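Local coordinates for HRDC domain-containing protein (Bifidobacterium adolescentis ATCC 15703, PDB 3CYM) that is uncharacterised but, as a ribonuclease D-like protein with an exonuclease domain and HRDC-like domains, probably binds nucleic acid and trims it from the 3' end, at residues A11-G16 with D172-I177; V60-D65 with A94-H99. One frame throughout, in Å; residues are numbered along the deposited sequence.

Contact 1. Residues A11-G16 with D172-I177; sequences AEPREG and DVELLI. With NA (sodium ion), chain B.
Pro13 and Glu174 bring the backbones nearest, their CA atoms 6.3 Å apart, where the Pro13-Gly16 type I beta turn meets the junction of helices 163-174 and 176-190 in the RNase H-like exonuclease fold. Gly16 N closes the turn onto Pro13 O at 3.1 Å. Glu174 carries its CG anti to the backbone N (chi1 168°), and a bend at chi2 lays the carboxylate against the turn. There OE2 accepts Arg14 N in a nearly straight bond (3.1 Å, 172°), approached from above the carboxylate plane. The same oxygen sits over the face of the Arg14 guanidinium, 3.1 Å from CZ; the salt bridge, NE to OE2 at 3.3 Å, rests on charge alone, since OE2 lies well out of the guanidinium plane. In this one of two conformers, Arg14 NH2 also pairs with Glu178. Pro13 CB rests on Glu174 OE1 at 3.6 Å; a water donates to both OE1 and Glu15 OE2, and OE1 also has a salt bridge to Lys63. With alanine replacing Glu174, the Arg14 amide would probably lose its acceptor, and the guanidinium the counter-charge over its face. Asp172 OD2 binds a sodium ion at 2.5 Å, with Asp44, Glu46 and three waters.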
# COMPACT_ATOMS: atom_id res chain seq x y z
N ALA A 11 19.46 1.75 -18.49
CA ALA A 11 18.73 2.98 -18.85
C ALA A 11 17.40 2.72 -19.56
O ALA A 11 16.46 3.50 -19.41
CB ALA A 11 19.61 3.88 -19.71
N GLU A 12 17.34 1.65 -20.35
CA GLU A 12 16.13 1.25 -21.07
C GLU A 12 16.02 -0.29 -21.08
O GLU A 12 17.03 -0.96 -20.85
CB GLU A 12 16.18 1.74 -22.52
CG GLU A 12 16.23 3.25 -22.70
CD GLU A 12 15.76 3.69 -24.07
OE1 GLU A 12 15.56 2.82 -24.95
OE2 GLU A 12 15.57 4.92 -24.26
N PRO A 13 14.81 -0.84 -21.33
CA PRO A 13 14.70 -2.29 -21.56
C PRO A 13 15.47 -2.74 -22.79
O PRO A 13 15.74 -1.93 -23.69
CB PRO A 13 13.19 -2.48 -21.79
CG PRO A 13 12.56 -1.36 -21.12
CD PRO A 13 13.48 -0.21 -21.38
N ARG A 14 15.81 -4.03 -22.82
CA ARG A 14 16.56 -4.63 -23.92
C ARG A 14 15.78 -4.55 -25.23
O ARG A 14 16.37 -4.37 -26.29
CB ARG A 14 16.92 -6.09 -23.61
CG ARG A 14 17.70 -6.28 -22.31
CD ARG A 14 17.81 -7.74 -21.93
NE ARG A 14 17.45 -7.96 -20.53
CZ ARG A 14 16.31 -8.52 -20.14
NH1 ARG A 14 15.42 -8.93 -21.03
NH2 ARG A 14 16.05 -8.67 -18.85
N GLU A 15 14.46 -4.65 -25.13
CA GLU A 15 13.59 -4.63 -26.30
C GLU A 15 13.17 -3.22 -26.69
O GLU A 15 12.47 -3.02 -27.68
CB GLU A 15 12.35 -5.50 -26.03
CG GLU A 15 12.36 -6.88 -26.70
CD GLU A 15 13.59 -7.71 -26.39
OE1 GLU A 15 14.11 -8.35 -27.33
OE2 GLU A 15 14.04 -7.74 -25.22
N GLY A 16 13.60 -2.24 -25.90
CA GLY A 16 13.28 -0.84 -26.15
C GLY A 16 12.08 -0.40 -25.34
O GLY A 16 11.43 -1.21 -24.67
N ASP A 172 10.36 -1.35 -14.62
CA ASP A 172 9.87 -1.97 -13.39
C ASP A 172 9.41 -3.44 -13.49
O ASP A 172 9.35 -4.13 -12.47
CB ASP A 172 8.77 -1.11 -12.78
CG ASP A 172 9.30 -0.15 -11.74
OD1 ASP A 172 10.53 -0.03 -11.57
OD2 ASP A 172 8.46 0.49 -11.06
N VAL A 173 9.08 -3.90 -14.70
CA VAL A 173 8.81 -5.33 -14.95
C VAL A 173 9.92 -6.05 -15.73
O VAL A 173 9.91 -7.27 -15.82
CB VAL A 173 7.46 -5.58 -15.67
CG1 VAL A 173 6.31 -5.14 -14.82
CG2 VAL A 173 7.44 -4.90 -17.04
N GLU A 174 10.86 -5.28 -16.27
CA GLU A 174 11.96 -5.75 -17.13
C GLU A 174 12.85 -6.86 -16.55
O GLU A 174 13.34 -7.72 -17.28
CB GLU A 174 12.79 -4.54 -17.60
CG GLU A 174 14.16 -4.78 -18.29
CD GLU A 174 14.07 -5.39 -19.69
OE1 GLU A 174 12.94 -5.64 -20.18
OE2 GLU A 174 15.13 -5.64 -20.30
N LEU A 175 13.06 -6.84 -15.23
CA LEU A 175 14.03 -7.76 -14.61
C LEU A 175 13.43 -8.74 -13.61
O LEU A 175 14.17 -9.49 -12.97
CB LEU A 175 15.16 -6.97 -13.95
CG LEU A 175 15.97 -6.06 -14.87
CD1 LEU A 175 16.83 -5.11 -14.07
CD2 LEU A 175 16.81 -6.87 -15.86
N LEU A 176 12.11 -8.75 -13.48
CA LEU A 176 11.44 -9.57 -12.48
C LEU A 176 11.53 -11.10 -12.70
O LEU A 176 11.62 -11.84 -11.72
CB LEU A 176 9.97 -9.15 -12.31
CG LEU A 176 9.69 -7.76 -11.77
CD1 LEU A 176 8.21 -7.58 -11.53
CD2 LEU A 176 10.47 -7.49 -10.47
N ILE A 177 11.53 -11.57 -13.95
CA ILE A 177 11.67 -13.01 -14.16
C ILE A 177 13.08 -13.49 -13.82
O ILE A 177 13.25 -14.57 -13.26
CB ILE A 177 11.08 -13.54 -15.53
CG1 ILE A 177 12.12 -13.56 -16.64
CG2 ILE A 177 9.80 -12.79 -15.98
CD1 ILE A 177 12.65 -14.93 -16.91
NA NA B . 6.26 0.64 -9.95
O HOH W 1 13.45 -6.29 -22.80
O HOH W 2 6.47 2.99 -9.20
O HOH W 3 6.41 -0.84 -8.11
O HOH W 4 4.18 0.81 -8.85

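Contact 2. Residues V60-D65 with A94-H99; sequences VQFKRD and AVWILH
Phe62 and Trp96 mark the nearest backbone approach, with CA atoms 9.5 Å apart and no hydrogen bond across the pair; the spacing fits antiparallel strands 57-65 and 95-98 separated by strand 40-47, whose Ala43 touches Phe62 and whose Leu41 touches Trp96. The contact is therefore made by side chains reaching over the intervening strand on one face of the sheet. In both aromatic residues CG is anti to the carbonyl carbon (chi1 -64° in Phe62, -69° in Trp96), and the rings converge from their strands. They form an offset edge-to-face pair: the edge of Phe62 is directed at the face of the Trp96 six-membered ring, with planes at 85° and centroids 5.6 Å apart. The touching atoms are Phe62 CE1 and Trp96 CZ3, at 3.8 Å. Phe87 and Phe108 extend this aromatic cluster, the first meeting the Phe62 ring and the second set edge-to-face with Trp96.

Further along, the Arg64 chain, extended from CG to NE, carries the guanidinium across to Ala94, where NH2 lies 3.6 Å from CB. That approach is a van der Waals contact with no hydrogen bond in it. The backbone carbonyls of Gly39 and Leu34 take up NE and, weakly, NH1 of this buried group. Residues alternating with these point to the other face, where Ile97 packs on helix 176-190. After the short edge strand 20-21, the sheet runs 68-72, 57-65, 40-47, 95-98, 117-120, with 57-65 antiparallel to its neighbours and helices on both faces, the order of the RNase H-like fold of the 3'-5' exonuclease family.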
# COMPACT_ATOMS: atom_id res chain seq x y z
N VAL A 60 -0.86 -0.50 -16.09
CA VAL A 60 -0.66 -1.88 -15.70
C VAL A 60 0.45 -2.44 -16.61
O VAL A 60 0.40 -2.27 -17.83
CB VAL A 60 -2.01 -2.63 -15.76
CG1 VAL A 60 -1.86 -3.99 -16.27
CG2 VAL A 60 -2.71 -2.63 -14.39
N GLN A 61 1.47 -3.05 -16.01
CA GLN A 61 2.68 -3.44 -16.74
C GLN A 61 2.92 -4.93 -16.64
O GLN A 61 2.90 -5.49 -15.54
CB GLN A 61 3.93 -2.71 -16.22
CG GLN A 61 3.84 -1.20 -16.17
CD GLN A 61 3.81 -0.67 -14.76
OE1 GLN A 61 2.75 -0.33 -14.24
NE2 GLN A 61 4.97 -0.61 -14.11
N PHE A 62 3.15 -5.57 -17.78
CA PHE A 62 3.43 -7.00 -17.84
C PHE A 62 4.62 -7.34 -18.71
O PHE A 62 4.96 -6.61 -19.63
CB PHE A 62 2.20 -7.77 -18.34
CG PHE A 62 1.04 -7.67 -17.42
CD1 PHE A 62 1.11 -8.19 -16.12
CD2 PHE A 62 -0.12 -7.03 -17.81
CE1 PHE A 62 0.04 -8.08 -15.25
CE2 PHE A 62 -1.20 -6.93 -16.95
CZ PHE A 62 -1.12 -7.45 -15.65
N LYS A 63 5.27 -8.46 -18.39
CA LYS A 63 6.28 -9.03 -19.25
C LYS A 63 6.21 -10.55 -19.16
O LYS A 63 6.09 -11.12 -18.07
CB LYS A 63 7.69 -8.55 -18.88
CG LYS A 63 8.72 -8.93 -19.93
CD LYS A 63 10.15 -8.66 -19.52
CE LYS A 63 11.06 -8.87 -20.71
NZ LYS A 63 12.49 -8.66 -20.40
N ARG A 64 6.25 -11.19 -20.33
CA ARG A 64 6.44 -12.62 -20.41
C ARG A 64 7.42 -12.91 -21.54
O ARG A 64 7.38 -12.24 -22.58
CB ARG A 64 5.12 -13.33 -20.66
CG ARG A 64 5.01 -14.65 -19.95
CD ARG A 64 3.64 -15.26 -20.07
NE ARG A 64 3.66 -16.58 -19.45
CZ ARG A 64 2.74 -17.52 -19.62
NH1 ARG A 64 1.69 -17.31 -20.41
NH2 ARG A 64 2.88 -18.68 -18.99
N ASP A 65 8.30 -13.89 -21.32
CA ASP A 65 9.34 -14.26 -22.29
C ASP A 65 8.74 -14.61 -23.66
O ASP A 65 8.05 -15.61 -23.81
CB ASP A 65 10.17 -15.43 -21.74
CG ASP A 65 11.40 -15.73 -22.59
OD1 ASP A 65 11.84 -16.90 -22.59
OD2 ASP A 65 11.94 -14.82 -23.24
N ALA A 94 -0.04 -19.39 -14.44
CA ALA A 94 1.33 -18.90 -14.40
C ALA A 94 1.63 -18.10 -13.14
O ALA A 94 0.73 -17.49 -12.55
CB ALA A 94 1.64 -18.07 -15.65
N VAL A 95 2.89 -18.10 -12.74
CA VAL A 95 3.34 -17.41 -11.55
C VAL A 95 3.43 -15.91 -11.84
O VAL A 95 4.08 -15.50 -12.79
CB VAL A 95 4.72 -17.97 -11.08
CG1 VAL A 95 5.26 -17.17 -9.89
CG2 VAL A 95 4.60 -19.44 -10.70
N TRP A 96 2.77 -15.11 -11.04
CA TRP A 96 2.91 -13.67 -11.13
C TRP A 96 4.07 -13.25 -10.24
O TRP A 96 4.14 -13.64 -9.07
CB TRP A 96 1.62 -12.99 -10.70
CG TRP A 96 0.45 -13.18 -11.63
CD1 TRP A 96 0.01 -14.35 -12.17
CD2 TRP A 96 -0.45 -12.17 -12.10
NE1 TRP A 96 -1.09 -14.13 -12.96
CE2 TRP A 96 -1.39 -12.80 -12.94
CE3 TRP A 96 -0.54 -10.78 -11.90
CZ2 TRP A 96 -2.42 -12.09 -13.57
CZ3 TRP A 96 -1.57 -10.09 -12.52
CH2 TRP A 96 -2.49 -10.74 -13.35
N ILE A 97 5.00 -12.48 -10.80
CA ILE A 97 6.08 -11.88 -10.02
C ILE A 97 5.73 -10.42 -9.73
O ILE A 97 5.54 -9.62 -10.66
CB ILE A 97 7.45 -11.96 -10.71
CG1 ILE A 97 7.71 -13.35 -11.26
CG2 ILE A 97 8.56 -11.59 -9.74
CD1 ILE A 97 8.63 -13.31 -12.43
N LEU A 98 5.64 -10.11 -8.45
CA LEU A 98 5.32 -8.78 -7.98
C LEU A 98 6.32 -8.41 -6.89
O LEU A 98 6.78 -9.28 -6.15
CB LEU A 98 3.90 -8.74 -7.41
CG LEU A 98 2.68 -8.53 -8.33
CD1 LEU A 98 2.31 -9.78 -9.10
CD2 LEU A 98 1.48 -8.07 -7.53
N HIS A 99 6.68 -7.14 -6.82
CA HIS A 99 7.52 -6.63 -5.73
C HIS A 99 6.59 -5.91 -4.78
O HIS A 99 6.01 -4.89 -5.15
CB HIS A 99 8.59 -5.67 -6.27
CG HIS A 99 9.64 -5.32 -5.26
ND1 HIS A 99 10.75 -6.11 -5.04
CD2 HIS A 99 9.75 -4.28 -4.40
CE1 HIS A 99 11.49 -5.57 -4.09
NE2 HIS A 99 10.91 -4.45 -3.69

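From the N terminus the chain passes through the turn at 11-16, then builds the sheet, and comes back against the turn only at 172-177, so contact 1 closes a loop of 155 intervening residues. Contact 2 lies wholly within that loop: 28 residues, including helices 74-79 and 84-91, separate its two segments. The two centres are 12 Å apart, and the contacts touch directly. Lys63 NZ lies 3.1 Å from Glu174 OE1, while Val173 CG1 packs on Gln61 O and Ile97 CD1 on Leu176 O. Together they tie the N-terminal turn and the helix junction to the sheet that carries the metal site; there Gln61 NE2 bonds to sodium ligand Glu46.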